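Local atomic coordinates of polyhedrin (Operophtera brumata cypovirus 19, PDB entry 5A99), a protein that forms the crystalline matrix of cypovirus polyhedra, the insect-virus occlusion bodies in which virus particles are probably embedded and protected. Residues Ser45-Arg59 / Thr208-Tyr222. Residues are numbered along the deposited sequence; the frame is centred on the assembly and turned at random.
Sequences SLQIIRAQNPRIISR and TLIRLNDSPDLYAHY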
loop_
_atom_site.group_PDB
_atom_site.type_symbol
_atom_site.label_atom_id
_atom_site.label_comp_id
_atom_site.label_asym_id
_atom_site.label_seq_id
_atom_site.Cartn_x
_atom_site.Cartn_y
_atom_site.Cartn_z
ATOM N N SER A 45 5.489 1.313 26.865
ATOM C CA SER A 45 4.258 1.045 26.133
ATOM C C SER A 45 4.591 0.189 24.910
ATOM O O SER A 45 5.748 0.125 24.481
ATOM C CB SER A 45 3.544 2.351 25.739
ATOM O OG SER A 45 4.156 3.003 24.634
ATOM N N LEU A 46 3.584 -0.496 24.370
ATOM C CA LEU A 46 3.764 -1.282 23.158
ATOM C C LEU A 46 3.000 -0.677 22.003
ATOM O O LEU A 46 1.846 -0.256 22.148
ATOM C CB LEU A 46 3.254 -2.718 23.339
ATOM C CG LEU A 46 4.162 -3.752 23.994
ATOM C CD1 LEU A 46 4.442 -3.365 25.452
ATOM C CD2 LEU A 46 3.521 -5.130 23.904
ATOM N N GLN A 47 3.647 -0.670 20.846
ATOM C CA GLN A 47 2.948 -0.468 19.596
ATOM C C GLN A 47 2.930 -1.801 18.842
ATOM O O GLN A 47 3.976 -2.384 18.558
ATOM C CB GLN A 47 3.615 0.615 18.755
ATOM C CG GLN A 47 2.913 0.837 17.434
ATOM C CD GLN A 47 3.359 2.097 16.727
ATOM O OE1 GLN A 47 2.532 2.874 16.252
ATOM N NE2 GLN A 47 4.666 2.299 16.639
ATOM N N ILE A 48 1.725 -2.274 18.541
ATOM C CA ILE A 48 1.515 -3.533 17.843
ATOM C C ILE A 48 1.061 -3.268 16.420
ATOM O O ILE A 48 0.135 -2.500 16.175
ATOM C CB ILE A 48 0.460 -4.412 18.576
ATOM C CG1 ILE A 48 0.885 -4.635 20.026
ATOM C CG2 ILE A 48 0.262 -5.753 17.864
ATOM C CD1 ILE A 48 -0.031 -5.562 20.816
ATOM N N ILE A 49 1.751 -3.890 15.478
ATOM C CA ILE A 49 1.357 -3.850 14.075
ATOM C C ILE A 49 1.074 -5.289 13.676
ATOM O O ILE A 49 1.952 -6.145 13.779
ATOM C CB ILE A 49 2.469 -3.255 13.197
ATOM C CG1 ILE A 49 2.753 -1.805 13.603
ATOM C CG2 ILE A 49 2.085 -3.284 11.728
ATOM C CD1 ILE A 49 3.921 -1.204 12.894
ATOM N N ARG A 50 -0.163 -5.566 13.276
ATOM C CA ARG A 50 -0.514 -6.884 12.776
ATOM C C ARG A 50 -0.832 -6.853 11.297
ATOM O O ARG A 50 -1.706 -6.103 10.836
ATOM C CB ARG A 50 -1.711 -7.486 13.501
ATOM C CG ARG A 50 -2.026 -8.902 13.018
ATOM C CD ARG A 50 -3.219 -9.511 13.723
ATOM N NE ARG A 50 -4.508 -9.080 13.183
ATOM C CZ ARG A 50 -5.498 -8.564 13.911
ATOM N NH1 ARG A 50 -5.330 -8.368 15.215
ATOM N NH2 ARG A 50 -6.659 -8.240 13.332
ATOM N N ALA A 51 -0.131 -7.708 10.571
ATOM C CA ALA A 51 -0.451 -7.991 9.181
ATOM C C ALA A 51 -1.084 -9.373 9.124
ATOM O O ALA A 51 -0.734 -10.263 9.907
ATOM C CB ALA A 51 0.788 -7.959 8.348
ATOM N N GLN A 52 -2.004 -9.554 8.195
ATOM C CA GLN A 52 -2.661 -10.838 8.035
ATOM C C GLN A 52 -3.172 -11.027 6.619
ATOM O O GLN A 52 -3.509 -10.063 5.920
ATOM C CB GLN A 52 -3.822 -10.969 9.023
ATOM C CG GLN A 52 -5.019 -10.098 8.699
ATOM C CD GLN A 52 -6.065 -10.080 9.811
ATOM O OE1 GLN A 52 -5.736 -10.157 10.997
ATOM N NE2 GLN A 52 -7.334 -9.956 9.426
ATOM N N ASN A 53 -3.255 -12.287 6.215
ATOM C CA ASN A 53 -3.683 -12.637 4.883
ATOM C C ASN A 53 -3.989 -14.132 4.815
ATOM O O ASN A 53 -3.375 -14.937 5.531
ATOM C CB ASN A 53 -2.582 -12.269 3.882
ATOM C CG ASN A 53 -3.061 -12.303 2.446
ATOM O OD1 ASN A 53 -2.974 -13.334 1.765
ATOM N ND2 ASN A 53 -3.576 -11.174 1.973
ATOM N N PRO A 54 -4.939 -14.518 3.959
ATOM C CA PRO A 54 -5.201 -15.960 3.897
ATOM C C PRO A 54 -4.054 -16.740 3.274
ATOM O O PRO A 54 -3.981 -17.954 3.472
ATOM C CB PRO A 54 -6.473 -16.067 3.041
ATOM C CG PRO A 54 -6.673 -14.735 2.417
ATOM C CD PRO A 54 -5.716 -13.749 2.974
ATOM N N ARG A 55 -3.142 -16.059 2.584
ATOM C CA ARG A 55 -2.133 -16.755 1.779
ATOM C C ARG A 55 -0.713 -16.206 1.874
ATOM O O ARG A 55 0.238 -16.969 2.026
ATOM C CB ARG A 55 -2.552 -16.738 0.317
ATOM C CG ARG A 55 -3.725 -17.635 0.007
ATOM C CD ARG A 55 -4.016 -17.627 -1.475
ATOM N NE ARG A 55 -5.120 -18.513 -1.807
ATOM C CZ ARG A 55 -5.360 -18.977 -3.031
ATOM N NH1 ARG A 55 -4.562 -18.644 -4.047
ATOM N NH2 ARG A 55 -6.393 -19.780 -3.234
ATOM N N ILE A 56 -0.562 -14.889 1.767
ATOM C CA ILE A 56 0.756 -14.311 1.600
ATOM C C ILE A 56 0.849 -12.926 2.221
ATOM O O ILE A 56 -0.067 -12.108 2.114
ATOM C CB ILE A 56 1.168 -14.280 0.086
ATOM C CG1 ILE A 56 2.645 -13.870 -0.068
ATOM C CG2 ILE A 56 0.239 -13.373 -0.726
ATOM C CD1 ILE A 56 3.176 -13.966 -1.509
ATOM N N ILE A 57 1.974 -12.673 2.874
ATOM C CA ILE A 57 2.205 -11.405 3.534
ATOM C C ILE A 57 3.570 -10.872 3.118
ATOM O O ILE A 57 4.587 -11.531 3.329
ATOM C CB ILE A 57 2.135 -11.564 5.080
ATOM C CG1 ILE A 57 0.712 -11.927 5.525
ATOM C CG2 ILE A 57 2.602 -10.286 5.792
ATOM C CD1 ILE A 57 0.565 -12.112 7.045
ATOM N N SER A 58 3.575 -9.697 2.488
ATOM C CA SER A 58 4.799 -8.934 2.237
ATOM C C SER A 58 4.589 -7.504 2.724
ATOM O O SER A 58 3.693 -6.817 2.243
ATOM C CB SER A 58 5.133 -8.933 0.742
ATOM O OG SER A 58 6.126 -7.973 0.431
ATOM N N ARG A 59 5.407 -7.050 3.673
ATOM C CA ARG A 59 5.210 -5.737 4.271
ATOM C C ARG A 59 6.515 -5.023 4.495
ATOM O O ARG A 59 7.535 -5.648 4.760
ATOM C CB ARG A 59 4.510 -5.854 5.629
ATOM C CG ARG A 59 3.186 -6.562 5.588
ATOM C CD ARG A 59 2.087 -5.685 5.022
ATOM N NE ARG A 59 0.800 -6.349 5.156
ATOM C CZ ARG A 59 0.341 -7.267 4.305
ATOM N NH1 ARG A 59 1.051 -7.607 3.237
ATOM N NH2 ARG A 59 -0.839 -7.829 4.516
ATOM N N THR A 208 -5.058 -15.327 -5.030
ATOM C CA THR A 208 -3.952 -14.681 -4.346
ATOM C C THR A 208 -3.982 -13.160 -4.555
ATOM O O THR A 208 -3.942 -12.402 -3.587
ATOM C CB THR A 208 -2.612 -15.240 -4.823
ATOM O OG1 THR A 208 -2.527 -16.618 -4.461
ATOM C CG2 THR A 208 -1.457 -14.497 -4.190
ATOM N N LEU A 209 -4.068 -12.735 -5.818
ATOM C CA LEU A 209 -4.104 -11.320 -6.179
ATOM C C LEU A 209 -5.357 -10.591 -5.691
ATOM O O LEU A 209 -5.260 -9.488 -5.157
ATOM C CB LEU A 209 -3.947 -11.149 -7.697
ATOM C CG LEU A 209 -2.595 -11.625 -8.242
ATOM C CD1 LEU A 209 -2.542 -11.529 -9.757
ATOM C CD2 LEU A 209 -1.439 -10.827 -7.620
ATOM N N ILE A 210 -6.530 -11.205 -5.847
ATOM C CA ILE A 210 -7.777 -10.544 -5.459
ATOM C C ILE A 210 -7.846 -10.315 -3.947
ATOM O O ILE A 210 -8.566 -9.419 -3.493
ATOM C CB ILE A 210 -9.030 -11.331 -5.938
ATOM C CG1 ILE A 210 -10.227 -10.397 -6.130
ATOM C CG2 ILE A 210 -9.387 -12.456 -4.963
ATOM C CD1 ILE A 210 -10.011 -9.280 -7.136
ATOM N N ARG A 211 -7.096 -11.119 -3.185
ATOM C CA ARG A 211 -7.025 -10.983 -1.727
ATOM C C ARG A 211 -5.661 -10.524 -1.232
ATOM O O ARG A 211 -5.302 -10.757 -0.067
ATOM C CB ARG A 211 -7.352 -12.311 -1.055
ATOM C CG ARG A 211 -8.786 -12.736 -1.225
ATOM C CD ARG A 211 -9.763 -11.695 -0.685
ATOM N NE ARG A 211 -11.100 -12.268 -0.622
ATOM C CZ ARG A 211 -11.561 -12.947 0.421
ATOM N NH1 ARG A 211 -10.804 -13.115 1.494
ATOM N NH2 ARG A 211 -12.776 -13.462 0.393
ATOM N N LEU A 212 -4.894 -9.886 -2.109
ATOM C CA LEU A 212 -3.537 -9.471 -1.766
ATOM C C LEU A 212 -3.579 -8.442 -0.631
ATOM O O LEU A 212 -2.729 -8.433 0.269
ATOM C CB LEU A 212 -2.844 -8.894 -3.008
ATOM C CG LEU A 212 -1.321 -8.994 -3.059
ATOM C CD1 LEU A 212 -0.885 -10.441 -2.895
ATOM C CD2 LEU A 212 -0.775 -8.401 -4.358
ATOM N N ASN A 213 -4.580 -7.573 -0.684
ATOM C CA ASN A 213 -4.846 -6.610 0.383
ATOM C C ASN A 213 -6.126 -6.978 1.131
ATOM O O ASN A 213 -6.966 -6.126 1.422
ATOM C CB ASN A 213 -4.981 -5.213 -0.204
ATOM C CG ASN A 213 -3.744 -4.783 -0.955
ATOM O OD1 ASN A 213 -2.620 -4.933 -0.465
ATOM N ND2 ASN A 213 -3.938 -4.247 -2.156
ATOM N N ASP A 214 -6.252 -8.265 1.425
ATOM C CA ASP A 214 -7.399 -8.829 2.126
ATOM C C ASP A 214 -7.782 -8.051 3.388
ATOM O O ASP A 214 -8.951 -7.766 3.624
ATOM C CB ASP A 214 -7.070 -10.279 2.495
ATOM C CG ASP A 214 -8.157 -10.929 3.298
ATOM O OD1 ASP A 214 -8.138 -10.758 4.531
ATOM O OD2 ASP A 214 -9.035 -11.584 2.695
ATOM N N SER A 215 -6.788 -7.703 4.190
ATOM C CA SER A 215 -7.029 -7.077 5.476
ATOM C C SER A 215 -6.071 -5.932 5.660
ATOM O O SER A 215 -4.908 -6.038 5.272
ATOM C CB SER A 215 -6.802 -8.078 6.612
ATOM O OG SER A 215 -7.704 -9.160 6.539
ATOM N N PRO A 216 -6.542 -4.825 6.256
ATOM C CA PRO A 216 -5.572 -3.752 6.475
ATOM C C PRO A 216 -4.657 -4.133 7.624
ATOM O O PRO A 216 -5.043 -4.982 8.435
ATOM C CB PRO A 216 -6.455 -2.560 6.849
ATOM C CG PRO A 216 -7.617 -3.173 7.536
ATOM C CD PRO A 216 -7.852 -4.513 6.849
ATOM N N ASP A 217 -3.463 -3.550 7.689
ATOM C CA ASP A 217 -2.618 -3.755 8.854
ATOM C C ASP A 217 -3.317 -3.103 10.035
ATOM O O ASP A 217 -3.862 -2.003 9.920
ATOM C CB ASP A 217 -1.226 -3.148 8.670
ATOM C CG ASP A 217 -0.373 -3.916 7.669
ATOM O OD1 ASP A 217 -0.720 -5.067 7.321
ATOM O OD2 ASP A 217 0.668 -3.370 7.247
ATOM N N LEU A 218 -3.311 -3.788 11.171
ATOM C CA LEU A 218 -3.883 -3.221 12.381
ATOM C C LEU A 218 -2.783 -2.591 13.217
ATOM O O LEU A 218 -1.752 -3.211 13.451
ATOM C CB LEU A 218 -4.597 -4.296 13.194
ATOM C CG LEU A 218 -5.247 -3.830 14.505
ATOM C CD1 LEU A 218 -6.520 -4.618 14.807
ATOM C CD2 LEU A 218 -4.273 -3.962 15.639
ATOM N N TYR A 219 -3.005 -1.346 13.632
ATOM C CA TYR A 219 -2.118 -0.644 14.559
ATOM C C TYR A 219 -2.795 -0.518 15.916
ATOM O O TYR A 219 -3.952 -0.110 15.996
ATOM C CB TYR A 219 -1.814 0.760 14.031
ATOM C CG TYR A 219 -0.596 0.890 13.133
ATOM C CD1 TYR A 219 -0.604 0.400 11.835
ATOM C CD2 TYR A 219 0.547 1.545 13.577
ATOM C CE1 TYR A 219 0.508 0.536 11.004
ATOM C CE2 TYR A 219 1.663 1.684 12.760
ATOM C CZ TYR A 219 1.641 1.180 11.474
ATOM O OH TYR A 219 2.755 1.326 10.666
ATOM N N ALA A 220 -2.076 -0.844 16.982
ATOM C CA ALA A 220 -2.611 -0.750 18.344
ATOM C C ALA A 220 -1.554 -0.226 19.299
ATOM O O ALA A 220 -0.371 -0.501 19.130
ATOM C CB ALA A 220 -3.113 -2.103 18.829
ATOM N N HIS A 221 -2.004 0.507 20.314
ATOM C CA HIS A 221 -1.133 1.073 21.336
ATOM C C HIS A 221 -1.613 0.620 22.718
ATOM O O HIS A 221 -2.771 0.845 23.092
ATOM C CB HIS A 221 -1.145 2.603 21.214
ATOM C CG HIS A 221 -0.144 3.298 22.088
ATOM N ND1 HIS A 221 0.893 2.643 22.708
ATOM C CD2 HIS A 221 -0.027 4.604 22.432
ATOM C CE1 HIS A 221 1.603 3.512 23.410
ATOM N NE2 HIS A 221 1.067 4.707 23.256
ATOM N N TYR A 222 -0.729 -0.041 23.462
ATOM C CA TYR A 222 -1.065 -0.563 24.791
ATOM C C TYR A 222 -0.160 0.025 25.877
ATOM O O TYR A 222 1.047 0.217 25.671
ATOM C CB TYR A 222 -1.016 -2.103 24.814
ATOM C CG TYR A 222 -2.251 -2.723 24.202
ATOM C CD1 TYR A 222 -3.441 -2.806 24.927
ATOM C CD2 TYR A 222 -2.250 -3.175 22.886
ATOM C CE1 TYR A 222 -4.591 -3.343 24.367
ATOM C CE2 TYR A 222 -3.407 -3.720 22.311
ATOM C CZ TYR A 222 -4.569 -3.800 23.062
ATOM O OH TYR A 222 -5.719 -4.338 22.519
HETATM O O HOH W 1 -4.010 -6.984 10.440
HETATM O O HOH W 2 -2.625 -6.936 6.827
HETATM O O HOH W 3 -3.965 -8.842 3.655
HETATM O O HOH W 4 -3.630 -13.742 -1.231
HETATM O O HOH W 5 -0.949 -9.644 2.166
#
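Leu46 to Arg50 pair antiparallel with Leu218 to Tyr222, the tightly packed half of the contact. Six backbone hydrogen bonds join Leu46, Ile48 and Arg50 to Tyr222, Ala220 and Leu218. Leu46 O also accepts from His221 ND1 (3.1 Å), which sits above the plane of this carbonyl; Tyr222 N lies in it. Ile49 CG1 sits over one face of the Tyr219 ring, 3.8 Å from its centroid. With CG1 beside the backbone N (chi1 -62°), the Ile49 side chain runs alongside the ring. Gln47 OE1, which accepts from Asn70 ND2, meets the ring edge, with its amide plane turned 81° from the ring.

Beyond Ala51 the segments separate, and water fills in. Arg59 NE binds the syn lone pair of Asp217 OD1 in a salt bridge (2.9 Å), and Asp217 OD2 is hydrogen-bonded to Tyr61 OH. A water accepts from Gln52 N and Arg59 NH2 and lies near Ser215 O and Asp217 OD1. Asn53 ND2 donates to Arg211 O (2.7 Å). On Asn53 OD1, Arg55 N closes an Asx turn and Ile56 N, from the opposite face, an Asx motif.

Strand 46-53 lies between strands 33-40 and 218-222, the latter outermost within this chain. Helix 225-236 covers Leu46, Ile48 and Tyr222.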